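Local coordinates for CBS domain-containing protein (Thermoplasma acidophilum DSM 1728, PDB 1PVM) that is of unknown function but fuses a pair of CBS domains to a zinc-ribbon-like domain that binds iron and probably zinc, at residues H150-P153 against K154-V157; L55-E58 against R59-I62; A98-L101 against S102-L106. All blocks are in the same frame, centred on the assembly; numbering follows the deposited sequence.

Overall arrangement
Going along the chain from the N terminus, interaction 2 comes first, then interaction 3, then interaction 1; they lie in series, with none nesting in or crossing another, and each closes a tight local turn. Residues 55-62 turn the end of strand 52-57 straight into helix 58-65 of the first CBS domain. Residues 98-106 finish helix 94-104 in the second CBS domain and send the chain on toward strand 108-112. Residues 150-157, beyond helix 133-145, form a metal-binding turn ahead of the hairpin of strands 160-164 and 170-175. The centres are 15 to 20 Å apart, and no two of the contacts touch.

Interaction 1 of 3, residues H150-P153 against K154-V157; sequences HLCP and KCGV. With HG (mercury (II) ion), chain D.
Cys152 SG is gripped from two sides: it binds the mercury ion at 2.5 Å, and Lys154 N points a weak N-H...S bond at it over 3.3 Å. The sulfur gets there because it stands anti to its own backbone nitrogen (chi1 -179°), which turns it toward the backbone N-H of Lys154 and the metal. Cys155 SG, at 2.6 Å from the mercury, comes in from another direction, and the two sulfurs subtend about 108° at the metal, close to tetrahedral. Cys155 SG too takes a backbone donor, Val157 N, at 3.6 Å. The spacing of the two cysteines, and the donor two residues after each, are those of a rubredoxin-type zinc knuckle, the first half of a Cys4 site that Cys175, at the end of strand 170-175, and Cys180, just past it, complete. Mercury occupies it in this crystal; the same four cysteines hold iron(II) in another structure of the protein. The N-H...S bonds probably draw off some of the negative charge on the sulfurs. Gly156 follows with a positive phi of 73°, a value that suits glycine, and so turns the chain back past Leu151, whose CD1 lies 3.8 Å from Gly156 O. Lys154 lays its CB against Cys152 SG at 3.6 Å, then runs out fully extended, carrying NZ away from the turn to hydrogen-bond with Asp181 O, next to the Cys180 ligand.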
loop_
_atom_site.group_PDB
_atom_site.type_symbol
_atom_site.label_atom_id
_atom_site.label_comp_id
_atom_site.label_asym_id
_atom_site.label_seq_id
_atom_site.Cartn_x
_atom_site.Cartn_y
_atom_site.Cartn_z
ATOM N N HIS B 150 17.993 -1.077 -1.105
ATOM C CA HIS B 150 18.139 -0.983 -2.553
ATOM C C HIS B 150 19.619 -0.871 -2.897
ATOM O O HIS B 150 20.331 -0.041 -2.331
ATOM C CB HIS B 150 17.388 0.239 -3.077
ATOM C CG HIS B 150 15.912 0.189 -2.827
ATOM N ND1 HIS B 150 15.379 -0.036 -1.577
ATOM C CD2 HIS B 150 14.860 0.337 -3.664
ATOM C CE1 HIS B 150 14.061 -0.026 -1.655
ATOM N NE2 HIS B 150 13.721 0.200 -2.911
ATOM N N LEU B 151 20.080 -1.703 -3.828
ATOM C CA LEU B 151 21.483 -1.687 -4.210
ATOM C C LEU B 151 21.739 -0.904 -5.487
ATOM O O LEU B 151 20.894 -0.855 -6.387
ATOM C CB LEU B 151 22.006 -3.120 -4.345
ATOM C CG LEU B 151 21.806 -3.978 -3.090
ATOM C CD1 LEU B 151 22.433 -5.335 -3.301
ATOM C CD2 LEU B 151 22.416 -3.292 -1.873
ATOM N N CYS B 152 22.917 -0.291 -5.547
ATOM C CA CYS B 152 23.333 0.521 -6.681
ATOM C C CYS B 152 23.439 -0.255 -7.989
ATOM O O CYS B 152 24.094 -1.290 -8.048
ATOM C CB CYS B 152 24.682 1.158 -6.373
ATOM S SG CYS B 152 25.282 2.203 -7.701
ATOM N N PRO B 153 22.800 0.247 -9.061
ATOM C CA PRO B 153 22.849 -0.433 -10.359
ATOM C C PRO B 153 24.197 -0.271 -11.068
ATOM O O PRO B 153 24.492 -0.990 -12.020
ATOM C CB PRO B 153 21.708 0.223 -11.131
ATOM C CG PRO B 153 21.748 1.621 -10.627
ATOM C CD PRO B 153 21.944 1.445 -9.133
ATOM N N LYS B 154 25.008 0.674 -10.597
ATOM C CA LYS B 154 26.313 0.921 -11.201
ATOM C C LYS B 154 27.390 -0.053 -10.721
ATOM O O LYS B 154 28.095 -0.647 -11.536
ATOM C CB LYS B 154 26.761 2.362 -10.928
ATOM C CG LYS B 154 28.071 2.741 -11.608
ATOM C CD LYS B 154 28.462 4.174 -11.290
ATOM C CE LYS B 154 29.749 4.569 -11.988
ATOM N NZ LYS B 154 30.103 5.989 -11.698
ATOM N N CYS B 155 27.519 -0.220 -9.408
ATOM C CA CYS B 155 28.525 -1.127 -8.864
ATOM C C CYS B 155 27.894 -2.408 -8.326
ATOM O O CYS B 155 28.590 -3.396 -8.078
ATOM C CB CYS B 155 29.331 -0.437 -7.756
ATOM S SG CYS B 155 28.411 -0.079 -6.234
ATOM N N GLY B 156 26.577 -2.377 -8.138
ATOM C CA GLY B 156 25.855 -3.541 -7.647
ATOM C C GLY B 156 26.027 -3.901 -6.182
ATOM O O GLY B 156 25.294 -4.742 -5.667
ATOM N N VAL B 157 26.977 -3.276 -5.498
ATOM C CA VAL B 157 27.211 -3.592 -4.090
ATOM C C VAL B 157 26.853 -2.473 -3.117
ATOM O O VAL B 157 26.551 -2.731 -1.948
ATOM C CB VAL B 157 28.683 -3.976 -3.851
ATOM C CG1 VAL B 157 28.987 -5.287 -4.530
ATOM C CG2 VAL B 157 29.592 -2.891 -4.385
HETATM HG HG HG D . 27.584 2.360 -6.705
#

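Interaction 2 of 3, residues L55-E58 against R59-I62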
loop_
_atom_site.group_PDB
_atom_site.type_symbol
_atom_site.label_atom_id
_atom_site.label_comp_id
_atom_site.label_asym_id
_atom_site.label_seq_id
_atom_site.Cartn_x
_atom_site.Cartn_y
_atom_site.Cartn_z
ATOM N N LEU B 55 11.126 -4.674 -8.716
ATOM C CA LEU B 55 9.723 -4.947 -8.461
ATOM C C LEU B 55 9.107 -3.654 -7.933
ATOM O O LEU B 55 9.609 -3.063 -6.974
ATOM C CB LEU B 55 9.590 -6.085 -7.435
ATOM C CG LEU B 55 8.260 -6.857 -7.383
ATOM C CD1 LEU B 55 8.445 -8.132 -6.581
ATOM C CD2 LEU B 55 7.163 -5.998 -6.776
ATOM N N LEU B 56 8.038 -3.200 -8.583
ATOM C CA LEU B 56 7.354 -1.971 -8.175
ATOM C C LEU B 56 6.155 -2.343 -7.314
ATOM O O LEU B 56 5.299 -3.107 -7.745
ATOM C CB LEU B 56 6.882 -1.194 -9.407
ATOM C CG LEU B 56 6.251 0.177 -9.137
ATOM C CD1 LEU B 56 7.333 1.166 -8.709
ATOM C CD2 LEU B 56 5.539 0.679 -10.391
ATOM N N SER B 57 6.099 -1.793 -6.102
ATOM C CA SER B 57 5.015 -2.073 -5.160
ATOM C C SER B 57 4.397 -0.780 -4.636
ATOM O O SER B 57 4.921 0.304 -4.873
ATOM C CB SER B 57 5.554 -2.870 -3.971
ATOM O OG SER B 57 6.470 -2.088 -3.218
ATOM N N GLU B 58 3.287 -0.894 -3.914
ATOM C CA GLU B 58 2.644 0.294 -3.358
ATOM C C GLU B 58 3.589 1.020 -2.414
ATOM O O GLU B 58 3.751 2.237 -2.492
ATOM C CB GLU B 58 1.392 -0.071 -2.565
ATOM C CG GLU B 58 0.145 -0.305 -3.371
ATOM C CD GLU B 58 -1.094 -0.298 -2.485
ATOM O OE1 GLU B 58 -1.204 -1.169 -1.595
ATOM O OE2 GLU B 58 -1.951 0.587 -2.678
ATOM N N ARG B 59 4.199 0.265 -1.507
ATOM C CA ARG B 59 5.111 0.850 -0.539
ATOM C C ARG B 59 6.303 1.523 -1.221
ATOM O O ARG B 59 6.754 2.578 -0.772
ATOM C CB ARG B 59 5.583 -0.221 0.459
ATOM C CG ARG B 59 6.419 0.316 1.624
ATOM C CD ARG B 59 5.715 1.441 2.368
ATOM N NE ARG B 59 4.448 1.013 2.954
ATOM C CZ ARG B 59 4.338 0.245 4.035
ATOM N NH1 ARG B 59 5.423 -0.185 4.665
ATOM N NH2 ARG B 59 3.135 -0.093 4.483
ATOM N N SER B 60 6.810 0.939 -2.308
ATOM C CA SER B 60 7.952 1.552 -2.992
ATOM C C SER B 60 7.563 2.952 -3.488
ATOM O O SER B 60 8.370 3.876 -3.459
ATOM C CB SER B 60 8.440 0.678 -4.165
ATOM O OG SER B 60 7.530 0.653 -5.252
ATOM N N ILE B 61 6.318 3.104 -3.926
ATOM C CA ILE B 61 5.832 4.395 -4.407
ATOM C C ILE B 61 5.698 5.391 -3.249
ATOM O O ILE B 61 6.073 6.560 -3.373
ATOM C CB ILE B 61 4.472 4.215 -5.122
ATOM C CG1 ILE B 61 4.681 3.377 -6.385
ATOM C CG2 ILE B 61 3.862 5.560 -5.455
ATOM C CD1 ILE B 61 3.410 2.864 -7.021
ATOM N N ILE B 62 5.177 4.926 -2.117
ATOM C CA ILE B 62 5.004 5.785 -0.945
ATOM C C ILE B 62 6.352 6.212 -0.348
ATOM O O ILE B 62 6.539 7.373 0.044
ATOM C CB ILE B 62 4.181 5.065 0.161
ATOM C CG1 ILE B 62 2.768 4.750 -0.344
ATOM C CG2 ILE B 62 4.131 5.917 1.420
ATOM C CD1 ILE B 62 1.965 5.954 -0.782
#
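Ser57 and Ser60 share the same side-chain torsion, chi1 66° and 70°, each hydroxyl tucked between its own backbone N and carbonyl carbon, and this lets each serine reach the backbone of the other. Ser57 sits at the N-cap of helix 58-65: its OG accepts from Ser60 N at 3.2 Å, fairly straight, 154° at the hydrogen. In return Ser60 OG donates to Ser57 O at 2.7 Å. That carbonyl oxygen has a second donor in Ile61 N, 3.3 Å from Ser57 O, and both donors come in from the same face of the carbonyl plane. With an alanine here in place of Ser57, Ser60 N at the start of the helix would probably lose its capping acceptor. The Ile61 N bond is the first of the helical series, and Ile62 N to Glu58 O at 3.1 Å continues it. On the apolar side Leu56 CD1 approaches Ser60 OG to 3.5 Å and meets Ile61 CG1 at 4.2 Å, the two side chains crossing obliquely, so the hydroxyl is shielded by a methyl group. The polar ends of Glu58 and Arg59 point into the subunit interface, forming reciprocal salt bridges with Arg59 and Glu58 of the second subunit, where Tyr41 of that subunit adds a cation-pi contact to Arg59. Within the first CBS domain, the turn thus joins strand 52-57, at the edge of its sheet within the chain, to helix 58-65, with helix 28-38 meeting Leu56 through Ala31 and Met35, and Ile61 through Val32.

Interaction 3 of 3, residues A98-L101 against S102-L106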
loop_
_atom_site.group_PDB
_atom_site.type_symbol
_atom_site.label_atom_id
_atom_site.label_comp_id
_atom_site.label_asym_id
_atom_site.label_seq_id
_atom_site.Cartn_x
_atom_site.Cartn_y
_atom_site.Cartn_z
ATOM N N ALA B 98 8.328 -16.693 3.952
ATOM C CA ALA B 98 7.921 -15.800 5.028
ATOM C C ALA B 98 9.146 -15.149 5.672
ATOM O O ALA B 98 9.175 -13.933 5.888
ATOM C CB ALA B 98 7.124 -16.573 6.074
ATOM N N ALA B 99 10.153 -15.961 5.981
ATOM C CA ALA B 99 11.375 -15.456 6.595
ATOM C C ALA B 99 12.075 -14.444 5.688
ATOM O O ALA B 99 12.608 -13.441 6.164
ATOM C CB ALA B 99 12.313 -16.612 6.912
ATOM N N TYR B 100 12.074 -14.709 4.382
ATOM C CA TYR B 100 12.711 -13.805 3.424
ATOM C C TYR B 100 11.980 -12.469 3.380
ATOM O O TYR B 100 12.598 -11.408 3.429
ATOM C CB TYR B 100 12.718 -14.414 2.019
ATOM C CG TYR B 100 13.272 -13.469 0.970
ATOM C CD1 TYR B 100 14.647 -13.249 0.847
ATOM C CD2 TYR B 100 12.415 -12.762 0.128
ATOM C CE1 TYR B 100 15.153 -12.345 -0.095
ATOM C CE2 TYR B 100 12.909 -11.854 -0.815
ATOM C CZ TYR B 100 14.276 -11.652 -0.920
ATOM O OH TYR B 100 14.755 -10.757 -1.851
ATOM N N LEU B 101 10.659 -12.521 3.277
ATOM C CA LEU B 101 9.879 -11.296 3.227
ATOM C C LEU B 101 10.054 -10.481 4.510
ATOM O O LEU B 101 10.318 -9.284 4.458
ATOM C CB LEU B 101 8.399 -11.619 3.012
ATOM C CG LEU B 101 8.016 -12.283 1.683
ATOM C CD1 LEU B 101 6.524 -12.597 1.690
ATOM C CD2 LEU B 101 8.363 -11.373 0.516
ATOM N N SER B 102 9.915 -11.139 5.657
ATOM C CA SER B 102 10.048 -10.469 6.955
ATOM C C SER B 102 11.424 -9.825 7.152
ATOM O O SER B 102 11.535 -8.701 7.653
ATOM C CB SER B 102 9.776 -11.472 8.082
ATOM O OG SER B 102 9.828 -10.834 9.344
ATOM N N GLU B 103 12.468 -10.546 6.755
ATOM C CA GLU B 103 13.846 -10.070 6.859
ATOM C C GLU B 103 14.063 -8.772 6.071
ATOM O O GLU B 103 14.865 -7.915 6.463
ATOM C CB GLU B 103 14.789 -11.170 6.346
ATOM C CG GLU B 103 16.212 -10.744 5.993
ATOM C CD GLU B 103 17.000 -10.199 7.174
ATOM O OE1 GLU B 103 16.674 -10.550 8.331
ATOM O OE2 GLU B 103 17.963 -9.430 6.940
ATOM N N ASN B 104 13.325 -8.629 4.972
ATOM C CA ASN B 104 13.438 -7.467 4.099
ATOM C C ASN B 104 12.308 -6.448 4.204
ATOM O O ASN B 104 12.286 -5.470 3.456
ATOM C CB ASN B 104 13.558 -7.948 2.650
ATOM C CG ASN B 104 14.881 -8.634 2.374
ATOM O OD1 ASN B 104 15.909 -7.975 2.229
ATOM N ND2 ASN B 104 14.866 -9.964 2.318
ATOM N N GLY B 105 11.377 -6.668 5.128
ATOM C CA GLY B 105 10.260 -5.751 5.284
ATOM C C GLY B 105 9.326 -5.739 4.083
ATOM O O GLY B 105 8.621 -4.758 3.841
ATOM N N LEU B 106 9.309 -6.835 3.335
ATOM C CA LEU B 106 8.465 -6.942 2.139
ATOM C C LEU B 106 7.148 -7.679 2.388
ATOM O O LEU B 106 7.029 -8.453 3.337
ATOM C CB LEU B 106 9.225 -7.692 1.036
ATOM C CG LEU B 106 10.564 -7.136 0.552
ATOM C CD1 LEU B 106 11.265 -8.177 -0.320
ATOM C CD2 LEU B 106 10.340 -5.840 -0.212
#
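Tyr100 O takes two donors from a single residue: Asn104 ND2 at 2.9 Å and Asn104 N at 3.3 Å, arriving from opposite faces of the carbonyl plane. The side-chain bond is the straighter of the two. Asn104 ND2 also lies over one face of the Tyr100 ring, displaced toward the rim, CE1 of Tyr100 being nearest at 3.4 Å and the amide plane turned 52° from the ring. The ring is brought there by chi1 of 176°, which puts CG anti to the backbone nitrogen and lays the side chain along the last turn of the helix. Next to it, Leu101 O accepts from Leu106 N at 2.9 Å, and Gly105 N makes a weak bond to Ser102 O. With Gly105 at a phi of 66°, these two bonds make a Schellman motif, a common C-terminal helix cap. The apolar contact that goes with it is present too: Leu101 CD2 meets Leu106 CB at 3.8 Å, the side chains at about a right angle, while Leu106 CD1 comes obliquely to Tyr100 CE2 at 4.1 Å. Farther out, Tyr100 OH is hydrogen-bonded to Lys87 N, fixing the far end of the ring to strand 87-89, and Cys109 of strand 108-112 packs on Tyr100 and Leu101; these contacts hold the helix within its beta-alpha-beta unit, and Ser102 OG, bonded to Asp138 and Ser142, ties it to helix 133-145. At the helix end the Asn104 amide thus adds a second donor to Tyr100 O, Leu106 N serves Leu101 O, and Ser102 O has Gly105 N, weakly, and Lys146 NZ, whose positive charge probably suits the partly negative C-terminal end of the helix dipole.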